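Local coordinates for chitin oligosaccahride binding protein NagB1 (Paenibacillus sp. FPU-7, PDB 7EHP) that binds N-acetylglucosamine oligosaccharides derived from chitin as an extracellular solute-binding protein, probably handing them to a membrane transporter for uptake, at residues R178-G181 and D182-P186; G191-R194 and W195-D199; T209-K213 and G214-E218; M377-E380 and Q381-K385. All coordinates share one frame; numbering follows the deposited sequence.

Interaction 1. Residues R178-G181 and D182-P186; sequences RTAG and DDSVP
Gly181 O takes two hydrogen bonds from Ser184, one from its backbone and one from its side chain. Ser184 N reaches the oxygen at 3.1 Å across a type I beta turn running from Gly181 to Ser184, with its donor standing 52° above the carbonyl plane. The hydroxyl donates as well: Ser184 OG lies 2.8 Å from Gly181 O, nearly along the C=O axis (C=O...OG 174°). What puts it there is chi1 of 59°, which folds OG between its own backbone N and carbonyl carbon and back over the turn. The oxygen is thus held from two directions by a single residue. Ser184 CB meanwhile rests on the methyl of Ala180, 4.0 Å from Ala180 CB, the apolar part of the contact.

The turn joins two helices, 165-180 and 184-190. Gly181 leaves the first with a positive phi of the kind glycine readily adopts. Beyond it, CB and OD1 of Asp182 still lie close to Gly181 C, and Val185 N makes a weak bond of 3.3 Å to Asp182 O as the second helix begins. In the last turn of the first helix, Thr179 OG1 bonds to Asp199 O, at the start of helix 198-213. The chemistry at the bend itself is self-contained: the carbonyl oxygen of Gly181 and the buried hydroxyl of Ser184 satisfy each other inside the turn, with Ser184 N as a second donor to the same oxygen.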
loop_
_atom_site.group_PDB
_atom_site.type_symbol
_atom_site.label_atom_id
_atom_site.label_comp_id
_atom_site.label_asym_id
_atom_site.label_seq_id
_atom_site.Cartn_x
_atom_site.Cartn_y
_atom_site.Cartn_z
ATOM N N ARG A 178 9.442 -2.130 -13.719
ATOM C CA ARG A 178 10.154 -3.237 -14.357
ATOM C C ARG A 178 10.804 -2.794 -15.665
ATOM O O ARG A 178 11.972 -3.106 -15.935
ATOM C CB ARG A 178 9.201 -4.407 -14.627
ATOM C CG ARG A 178 8.987 -5.354 -13.430
ATOM C CD ARG A 178 10.024 -6.459 -13.326
ATOM N NE ARG A 178 9.794 -7.289 -12.145
ATOM C CZ ARG A 178 10.030 -6.892 -10.891
ATOM N NH1 ARG A 178 10.521 -5.688 -10.666
ATOM N NH2 ARG A 178 9.782 -7.699 -9.862
ATOM N N THR A 179 10.052 -2.066 -16.499
ATOM C CA THR A 179 10.547 -1.768 -17.845
ATOM C C THR A 179 11.448 -0.542 -17.879
ATOM O O THR A 179 12.400 -0.509 -18.662
ATOM C CB THR A 179 9.382 -1.565 -18.803
ATOM O OG1 THR A 179 8.594 -0.464 -18.334
ATOM C CG2 THR A 179 8.534 -2.831 -18.889
ATOM N N ALA A 180 11.180 0.464 -17.047
ATOM C CA ALA A 180 11.910 1.723 -17.107
ATOM C C ALA A 180 12.823 1.973 -15.915
ATOM O O ALA A 180 13.583 2.948 -15.941
ATOM C CB ALA A 180 10.940 2.908 -17.234
ATOM N N GLY A 181 12.778 1.135 -14.891
ATOM C CA GLY A 181 13.565 1.359 -13.688
ATOM C C GLY A 181 12.832 2.211 -12.669
ATOM O O GLY A 181 11.987 3.046 -12.996
ATOM N N ASP A 182 13.178 2.000 -11.396
ATOM C CA ASP A 182 12.508 2.723 -10.314
ATOM C C ASP A 182 12.777 4.222 -10.377
ATOM O O ASP A 182 11.930 5.026 -9.963
ATOM C CB ASP A 182 12.938 2.157 -8.958
ATOM C CG ASP A 182 14.412 2.372 -8.667
ATOM O OD1 ASP A 182 15.262 1.985 -9.491
ATOM O OD2 ASP A 182 14.722 2.930 -7.596
ATOM N N ASP A 183 13.928 4.619 -10.919
ATOM C CA ASP A 183 14.280 6.028 -11.054
ATOM C C ASP A 183 13.358 6.785 -12.027
ATOM O O ASP A 183 13.453 8.020 -12.125
ATOM C CB ASP A 183 15.753 6.116 -11.484
ATOM C CG ASP A 183 16.415 7.427 -11.076
ATOM O OD1 ASP A 183 15.940 8.523 -11.449
ATOM O OD2 ASP A 183 17.390 7.350 -10.293
ATOM N N SER A 184 12.446 6.087 -12.715
ATOM C CA SER A 184 11.491 6.768 -13.585
ATOM C C SER A 184 10.569 7.694 -12.797
ATOM O O SER A 184 10.226 8.790 -13.265
ATOM C CB SER A 184 10.671 5.738 -14.352
ATOM O OG SER A 184 9.978 4.899 -13.451
ATOM N N VAL A 185 10.154 7.280 -11.602
ATOM C CA VAL A 185 9.115 8.029 -10.899
ATOM C C VAL A 185 9.693 9.325 -10.319
ATOM O O VAL A 185 9.130 10.400 -10.581
ATOM C CB VAL A 185 8.430 7.158 -9.828
ATOM C CG1 VAL A 185 7.210 7.886 -9.265
ATOM C CG2 VAL A 185 8.037 5.813 -10.403
ATOM N N PRO A 186 10.802 9.308 -9.560
ATOM C CA PRO A 186 11.425 10.599 -9.207
ATOM C C PRO A 186 11.763 11.436 -10.434
ATOM O O PRO A 186 11.657 12.670 -10.404
ATOM C CB PRO A 186 12.685 10.162 -8.446
ATOM C CG PRO A 186 12.322 8.852 -7.872
ATOM C CD PRO A 186 11.612 8.197 -9.022
#

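Interaction 2. Residues G191-R194 and W195-D199; sequences GTRR and WTDPD
The lead-in to helix 198-213 is a type I beta turn from Arg194 to Asp197, closed by two bonds between these residues, one through the backbone N of Asp197 and one through its carboxylate. Asp197 N bonds to Arg194 O at 3.0 Å, and Asp197 OD2 accepts from Arg194 N at 2.9 Å. That N-H comes down on the carboxylate from above, 62° out of its plane. Asp197 CG lies beside its backbone N (chi1 -75°), which swings the carboxylate back over the turn toward Arg194. Asp197 is also the N-cap residue of the helix, yet its side chain makes no capping bond and is spent on the preceding turn.

Two residues further on, Asp199 carries the charged half of the contact. Arg193, bent at chi2 and chi3, curls round so that its NH2 meets Asp199 OD2 at 2.9 Å in a salt bridge. The carboxylate oxygen is met on its syn side and lies close to the guanidinium plane, although the two planes are 33° apart. A water fills the angle between the three side chains: it accepts from Arg193 NE at 2.7 Å and donates to Asp197 OD2 and Asp199 OD1. Arg193 NH2 also donates to Ala180 O, and Asp199 OD2 has a second salt bridge to Lys273, so NH2 and OD2 each have a second partner. The Trp195 ring instead finds its partners outside the two segments, stacking on Phe188 and meeting Trp176 edge-to-face, with NE1 bonded to Gln390 OE1.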
loop_
_atom_site.group_PDB
_atom_site.type_symbol
_atom_site.label_atom_id
_atom_site.label_comp_id
_atom_site.label_asym_id
_atom_site.label_seq_id
_atom_site.Cartn_x
_atom_site.Cartn_y
_atom_site.Cartn_z
ATOM N N GLY A 191 11.478 16.278 -13.836
ATOM C CA GLY A 191 11.535 16.680 -15.229
ATOM C C GLY A 191 12.599 16.010 -16.063
ATOM O O GLY A 191 12.873 16.473 -17.176
ATOM N N THR A 192 13.213 14.942 -15.566
ATOM C CA THR A 192 14.225 14.220 -16.318
ATOM C C THR A 192 13.701 12.932 -16.927
ATOM O O THR A 192 14.429 12.286 -17.682
ATOM C CB THR A 192 15.433 13.892 -15.429
ATOM O OG1 THR A 192 15.028 13.030 -14.359
ATOM C CG2 THR A 192 16.028 15.159 -14.855
ATOM N N ARG A 193 12.477 12.532 -16.595
ATOM C CA ARG A 193 11.831 11.385 -17.211
ATOM C C ARG A 193 10.388 11.769 -17.507
ATOM O O ARG A 193 9.822 12.641 -16.844
ATOM C CB ARG A 193 11.904 10.140 -16.308
ATOM C CG ARG A 193 13.318 9.762 -15.837
ATOM C CD ARG A 193 14.187 9.159 -16.969
ATOM N NE ARG A 193 13.843 7.787 -17.360
ATOM C CZ ARG A 193 14.078 6.689 -16.636
ATOM N NH1 ARG A 193 14.662 6.767 -15.439
ATOM N NH2 ARG A 193 13.732 5.497 -17.113
ATOM N N ARG A 194 9.793 11.130 -18.508
ATOM C CA ARG A 194 8.448 11.481 -18.945
ATOM C C ARG A 194 7.586 10.229 -19.009
ATOM O O ARG A 194 8.066 9.158 -19.388
ATOM C CB ARG A 194 8.477 12.163 -20.314
ATOM C CG ARG A 194 9.115 13.560 -20.316
ATOM C CD ARG A 194 9.175 14.140 -21.746
ATOM N NE ARG A 194 9.188 15.606 -21.750
ATOM C CZ ARG A 194 9.600 16.360 -22.768
ATOM N NH1 ARG A 194 10.044 15.796 -23.885
ATOM N NH2 ARG A 194 9.572 17.687 -22.667
ATOM N N TRP A 195 6.308 10.373 -18.634
ATOM C CA TRP A 195 5.354 9.266 -18.739
ATOM C C TRP A 195 5.282 8.712 -20.160
ATOM O O TRP A 195 4.997 7.520 -20.358
ATOM C CB TRP A 195 3.960 9.742 -18.301
ATOM C CG TRP A 195 3.810 10.013 -16.801
ATOM C CD1 TRP A 195 3.933 11.216 -16.154
ATOM C CD2 TRP A 195 3.483 9.046 -15.790
ATOM N NE1 TRP A 195 3.707 11.051 -14.788
ATOM C CE2 TRP A 195 3.432 9.727 -14.550
ATOM C CE3 TRP A 195 3.241 7.663 -15.813
ATOM C CZ2 TRP A 195 3.145 9.071 -13.350
ATOM C CZ3 TRP A 195 2.944 7.017 -14.621
ATOM C CH2 TRP A 195 2.901 7.724 -13.406
ATOM N N THR A 196 5.529 9.565 -21.156
ATOM C CA THR A 196 5.415 9.190 -22.561
ATOM C C THR A 196 6.650 8.462 -23.073
ATOM O O THR A 196 6.625 7.972 -24.203
ATOM C CB THR A 196 5.162 10.436 -23.424
ATOM O OG1 THR A 196 6.118 11.461 -23.107
ATOM C CG2 THR A 196 3.763 10.988 -23.190
ATOM N N ASP A 197 7.714 8.382 -22.274
ATOM C CA ASP A 197 8.945 7.753 -22.734
ATOM C C ASP A 197 8.686 6.294 -23.106
ATOM O O ASP A 197 7.883 5.619 -22.449
ATOM C CB ASP A 197 10.030 7.842 -21.653
ATOM C CG ASP A 197 10.627 9.252 -21.526
ATOM O OD1 ASP A 197 10.504 10.030 -22.491
ATOM O OD2 ASP A 197 11.247 9.576 -20.479
ATOM N N PRO A 198 9.343 5.779 -24.157
ATOM C CA PRO A 198 9.039 4.413 -24.634
ATOM C C PRO A 198 9.346 3.307 -23.639
ATOM O O PRO A 198 8.695 2.249 -23.685
ATOM C CB PRO A 198 9.917 4.291 -25.888
ATOM C CG PRO A 198 9.979 5.703 -26.398
ATOM C CD PRO A 198 10.166 6.519 -25.132
ATOM N N ASP A 199 10.323 3.502 -22.749
ATOM C CA ASP A 199 10.561 2.494 -21.719
ATOM C C ASP A 199 9.463 2.509 -20.646
ATOM O O ASP A 199 9.060 1.449 -20.154
ATOM C CB ASP A 199 11.951 2.674 -21.109
ATOM C CG ASP A 199 12.127 4.008 -20.405
ATOM O OD1 ASP A 199 11.352 4.952 -20.669
ATOM O OD2 ASP A 199 13.075 4.115 -19.590
HETATM O O HOH W 1 12.432 7.493 -19.616
#

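Interaction 3. Residues T209-K213 and G214-E218; sequences TLLKK and GYLQE
Leu216 CD1 fits between two leucines of the last helical turn, 3.7 Å from Leu210 CB and 4.0 Å from Leu211 CD2. The other branch of this apolar centre is Leu210 CD2, which points into the edge of the Tyr215 ring, in its plane and 3.9 Å from Tyr215 CD2. Over one face of the same ring sits Lys213: its CB stands over the ring centre, 3.7 Å from the centroid and 4° off the normal, a CH-pi contact. A chi1 of -80° sets Lys213 CG beside its own backbone N. The aliphatic chain runs alongside the ring in the same direction, and Lys213 CD comes to 3.5 Å from Tyr215 CE2.

Helix 198-213 ends here in a Schellman motif. Gly214 takes positive phi (72°), and two backbone bonds run back into the last turn: Tyr215 N to Leu210 O at 2.9 Å and Gly214 N to Leu211 O at 3.0 Å. Leu216 N adds a weak bond to Leu210 O. Tyr215 and Leu216 then lead toward strand 156-159, where the backbone of Tyr215 bonds to Phe158, while helix 140-152 packs against the Tyr215 ring. At the polar edge a water donates to Leu216 O and, weakly, to Leu211 O, and Lys151 NZ bonds to Gly214 O.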
loop_
_atom_site.group_PDB
_atom_site.type_symbol
_atom_site.label_atom_id
_atom_site.label_comp_id
_atom_site.label_asym_id
_atom_site.label_seq_id
_atom_site.Cartn_x
_atom_site.Cartn_y
_atom_site.Cartn_z
ATOM N N THR A 209 -1.681 -5.644 -22.406
ATOM C CA THR A 209 -1.709 -7.013 -22.921
ATOM C C THR A 209 -2.459 -7.927 -21.958
ATOM O O THR A 209 -3.256 -8.769 -22.375
ATOM C CB THR A 209 -0.271 -7.515 -23.169
ATOM O OG1 THR A 209 0.279 -6.904 -24.350
ATOM C CG2 THR A 209 -0.227 -9.031 -23.340
ATOM N N LEU A 210 -2.233 -7.755 -20.657
ATOM C CA LEU A 210 -2.981 -8.528 -19.669
ATOM C C LEU A 210 -4.471 -8.248 -19.781
ATOM O O LEU A 210 -5.300 -9.159 -19.639
ATOM C CB LEU A 210 -2.475 -8.189 -18.261
ATOM C CG LEU A 210 -1.040 -8.591 -17.928
ATOM C CD1 LEU A 210 -0.774 -8.307 -16.444
ATOM C CD2 LEU A 210 -0.773 -10.048 -18.237
ATOM N N LEU A 211 -4.828 -6.990 -20.040
ATOM C CA LEU A 211 -6.226 -6.646 -20.265
ATOM C C LEU A 211 -6.746 -7.312 -21.534
ATOM O O LEU A 211 -7.811 -7.948 -21.520
ATOM C CB LEU A 211 -6.371 -5.120 -20.333
ATOM C CG LEU A 211 -6.145 -4.315 -19.029
ATOM C CD1 LEU A 211 -6.119 -2.792 -19.289
ATOM C CD2 LEU A 211 -7.223 -4.645 -17.984
ATOM N N LYS A 212 -5.995 -7.181 -22.640
ATOM C CA LYS A 212 -6.423 -7.676 -23.953
ATOM C C LYS A 212 -6.589 -9.189 -23.983
ATOM O O LYS A 212 -7.313 -9.717 -24.834
ATOM C CB LYS A 212 -5.404 -7.272 -25.030
ATOM C CG LYS A 212 -5.387 -5.784 -25.318
ATOM C CD LYS A 212 -4.516 -5.463 -26.519
ATOM C CE LYS A 212 -4.151 -3.985 -26.534
ATOM N NZ LYS A 212 -3.067 -3.682 -27.505
ATOM N N LYS A 213 -5.888 -9.906 -23.112
ATOM C CA LYS A 213 -5.974 -11.358 -23.070
ATOM C C LYS A 213 -6.943 -11.856 -22.009
ATOM O O LYS A 213 -7.193 -13.066 -21.940
ATOM C CB LYS A 213 -4.585 -11.957 -22.816
ATOM C CG LYS A 213 -3.739 -12.017 -24.070
ATOM C CD LYS A 213 -2.315 -12.403 -23.749
ATOM C CE LYS A 213 -1.433 -12.352 -24.988
ATOM N NZ LYS A 213 -2.002 -13.177 -26.100
ATOM N N GLY A 214 -7.497 -10.958 -21.191
ATOM C CA GLY A 214 -8.347 -11.400 -20.106
ATOM C C GLY A 214 -7.599 -12.060 -18.972
ATOM O O GLY A 214 -8.177 -12.873 -18.252
ATOM N N TYR A 215 -6.313 -11.752 -18.813
ATOM C CA TYR A 215 -5.541 -12.291 -17.700
ATOM C C TYR A 215 -5.773 -11.485 -16.424
ATOM O O TYR A 215 -5.802 -12.045 -15.325
ATOM C CB TYR A 215 -4.058 -12.309 -18.058
ATOM C CG TYR A 215 -3.713 -13.279 -19.170
ATOM C CD1 TYR A 215 -4.645 -14.190 -19.631
ATOM C CD2 TYR A 215 -2.441 -13.295 -19.733
ATOM C CE1 TYR A 215 -4.337 -15.086 -20.630
ATOM C CE2 TYR A 215 -2.122 -14.194 -20.731
ATOM C CZ TYR A 215 -3.079 -15.090 -21.173
ATOM O OH TYR A 215 -2.774 -15.986 -22.168
ATOM N N LEU A 216 -5.911 -10.173 -16.554
ATOM C CA LEU A 216 -6.524 -9.377 -15.507
ATOM C C LEU A 216 -8.028 -9.589 -15.582
ATOM O O LEU A 216 -8.610 -9.512 -16.667
ATOM C CB LEU A 216 -6.175 -7.905 -15.692
ATOM C CG LEU A 216 -4.783 -7.544 -15.185
ATOM C CD1 LEU A 216 -4.326 -6.192 -15.731
ATOM C CD2 LEU A 216 -4.783 -7.529 -13.646
ATOM N N GLN A 217 -8.645 -9.875 -14.440
ATOM C CA GLN A 217 -10.049 -10.273 -14.385
ATOM C C GLN A 217 -10.966 -9.333 -15.160
ATOM O O GLN A 217 -11.007 -8.126 -14.904
ATOM C CB GLN A 217 -10.487 -10.340 -12.931
ATOM C CG GLN A 217 -11.961 -10.589 -12.751
ATOM C CD GLN A 217 -12.246 -11.231 -11.424
ATOM O OE1 GLN A 217 -11.516 -11.021 -10.454
ATOM N NE2 GLN A 217 -13.309 -12.017 -11.363
ATOM N N GLU A 218 -11.724 -9.899 -16.093
ATOM C CA GLU A 218 -12.636 -9.103 -16.902
ATOM C C GLU A 218 -13.831 -8.630 -16.083
ATOM O O GLU A 218 -14.258 -9.286 -15.130
ATOM C CB GLU A 218 -13.127 -9.915 -18.096
ATOM C CG GLU A 218 -12.040 -10.245 -19.088
ATOM C CD GLU A 218 -12.532 -11.220 -20.132
ATOM O OE1 GLU A 218 -12.225 -12.431 -20.013
ATOM O OE2 GLU A 218 -13.257 -10.767 -21.043
HETATM O O HOH W 2 -9.621 -7.953 -18.654
#

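Interaction 4. Residues M377-E380 and Q381-K385; sequences MTVE and QVLDK
With chi1 of 70° the hydroxyl of Thr378 sits between its backbone N and carbonyl carbon, facing the N-H of Gln381, while Gln381 places CG anti to its carbonyl carbon (chi1 -63°) and then runs extended, bringing OE1 to the N-H of Thr378. The two bonds are Gln381 N to Thr378 OG1, 3.2 Å and nearly straight at 168°, and Thr378 N to Gln381 OE1, 2.8 Å. The amide oxygen also lies close to Met377 CA, and the methylene Gln381 CG packs against Thr378 OG1.

Such a reciprocal pair is a capping box. It closes the N-terminus of helix 379-396, whose first N-H groups have no carbonyl of a preceding helical turn to bond to. Thr378 is the N-cap, its O accepts from Val382 N, and the regular ladder follows: Leu383 N to Val379 O and Asp384 N to Glu380 O, each 3.0 Å.

Just outside the helix, Met377 bends at chi3 and lays its methyl beside the first turn, Met377 CE lying 3.9 Å from Val382 CG2. This flank is covered by helix 359-373, which Met377 and Val382 touch at Cys368. Along another flank Val379 and Leu383 point the same way, and Val379 CG1 comes to 3.9 Å from Leu383 CD1; helix 198-213 packs there, with Phe204 against Leu383. On the solvent-exposed side Glu380 and Asp384 run side by side, their carboxylate planes steeply inclined and Glu380 OE2 4.4 Å from Asp384 OD2, a spacing that may be mildly unfavourable.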
loop_
_atom_site.group_PDB
_atom_site.type_symbol
_atom_site.label_atom_id
_atom_site.label_comp_id
_atom_site.label_asym_id
_atom_site.label_seq_id
_atom_site.Cartn_x
_atom_site.Cartn_y
_atom_site.Cartn_z
ATOM N N MET A 377 -9.824 4.548 -23.639
ATOM C CA MET A 377 -8.598 5.258 -23.961
ATOM C C MET A 377 -7.557 4.247 -24.394
ATOM O O MET A 377 -7.528 3.120 -23.895
ATOM C CB MET A 377 -7.987 6.081 -22.796
ATOM C CG MET A 377 -8.695 7.363 -22.445
ATOM S SD MET A 377 -8.124 8.108 -20.900
ATOM C CE MET A 377 -6.611 8.873 -21.400
ATOM N N THR A 378 -6.698 4.666 -25.314
ATOM C CA THR A 378 -5.525 3.884 -25.669
ATOM C C THR A 378 -4.372 4.216 -24.723
ATOM O O THR A 378 -4.402 5.210 -23.989
ATOM C CB THR A 378 -5.113 4.138 -27.125
ATOM O OG1 THR A 378 -4.573 5.460 -27.258
ATOM C CG2 THR A 378 -6.324 3.992 -28.054
ATOM N N VAL A 379 -3.359 3.342 -24.724
ATOM C CA VAL A 379 -2.138 3.622 -23.972
ATOM C C VAL A 379 -1.570 4.978 -24.364
ATOM O O VAL A 379 -1.145 5.759 -23.503
ATOM C CB VAL A 379 -1.109 2.490 -24.174
ATOM C CG1 VAL A 379 0.273 2.936 -23.743
ATOM C CG2 VAL A 379 -1.527 1.260 -23.388
ATOM N N GLU A 380 -1.564 5.286 -25.665
ATOM C CA GLU A 380 -1.040 6.573 -26.139
ATOM C C GLU A 380 -1.767 7.741 -25.493
ATOM O O GLU A 380 -1.139 8.711 -25.047
ATOM C CB GLU A 380 -1.164 6.674 -27.672
ATOM C CG GLU A 380 -0.696 8.024 -28.228
ATOM C CD GLU A 380 -0.516 8.028 -29.760
ATOM O OE1 GLU A 380 -0.869 7.037 -30.427
ATOM O OE2 GLU A 380 0.002 9.022 -30.296
ATOM N N GLN A 381 -3.103 7.687 -25.487
ATOM C CA GLN A 381 -3.885 8.742 -24.852
ATOM C C GLN A 381 -3.569 8.840 -23.363
ATOM O O GLN A 381 -3.455 9.942 -22.817
ATOM C CB GLN A 381 -5.373 8.485 -25.065
ATOM C CG GLN A 381 -5.808 8.510 -26.555
ATOM C CD GLN A 381 -7.262 8.117 -26.742
ATOM O OE1 GLN A 381 -7.708 7.105 -26.216
ATOM N NE2 GLN A 381 -8.006 8.918 -27.493
ATOM N N VAL A 382 -3.421 7.699 -22.691
ATOM C CA VAL A 382 -3.119 7.718 -21.262
ATOM C C VAL A 382 -1.831 8.496 -20.993
ATOM O O VAL A 382 -1.819 9.462 -20.217
ATOM C CB VAL A 382 -3.041 6.283 -20.715
ATOM C CG1 VAL A 382 -2.401 6.288 -19.315
ATOM C CG2 VAL A 382 -4.438 5.673 -20.664
ATOM N N LEU A 383 -0.737 8.107 -21.660
ATOM C CA LEU A 383 0.565 8.707 -21.375
ATOM C C LEU A 383 0.620 10.173 -21.796
ATOM O O LEU A 383 1.202 11.007 -21.091
ATOM C CB LEU A 383 1.659 7.881 -22.050
ATOM C CG LEU A 383 1.607 6.438 -21.549
ATOM C CD1 LEU A 383 2.609 5.607 -22.244
ATOM C CD2 LEU A 383 1.878 6.378 -20.040
ATOM N N ASP A 384 0.007 10.513 -22.933
ATOM C CA ASP A 384 -0.120 11.917 -23.325
ATOM C C ASP A 384 -0.735 12.748 -22.202
ATOM O O ASP A 384 -0.243 13.831 -21.860
ATOM C CB ASP A 384 -0.992 12.023 -24.577
ATOM C CG ASP A 384 -0.249 11.694 -25.853
ATOM O OD1 ASP A 384 0.986 11.519 -25.821
ATOM O OD2 ASP A 384 -0.929 11.584 -26.891
ATOM N N LYS A 385 -1.839 12.254 -21.632
ATOM C CA LYS A 385 -2.519 12.979 -20.565
ATOM C C LYS A 385 -1.701 12.966 -19.275
ATOM O O LYS A 385 -1.598 13.992 -18.583
ATOM C CB LYS A 385 -3.902 12.370 -20.352
ATOM C CG LYS A 385 -4.668 12.948 -19.189
ATOM C CD LYS A 385 -5.050 14.402 -19.436
ATOM C CE LYS A 385 -6.079 14.865 -18.395
ATOM N NZ LYS A 385 -6.266 16.339 -18.372
#

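In the fold
Along the chain the contacts come in the order 1, 2, 3, 4. Interactions 1 and 2 lie at the two ends of helix 184-190, its start and the loop after it, with centres about 9 Å apart, and touch directly through Thr179 and Ala180 against Asp199 and Arg193. Interactions 2 and 3 mark the start and the end of helix 198-213, with centres about 25 Å apart. Interaction 4 begins helix 379-396, which returns from far along the sequence to lie beside that helix; its centre is about 13 Å from that of interaction 2, where Trp195 and Thr196 pack on Leu383. Helices 165-180, 198-213 and 379-396 so come together in one part of the fold, the Trp195 side chain about 12 Å from a bound N-acetylglucosamine.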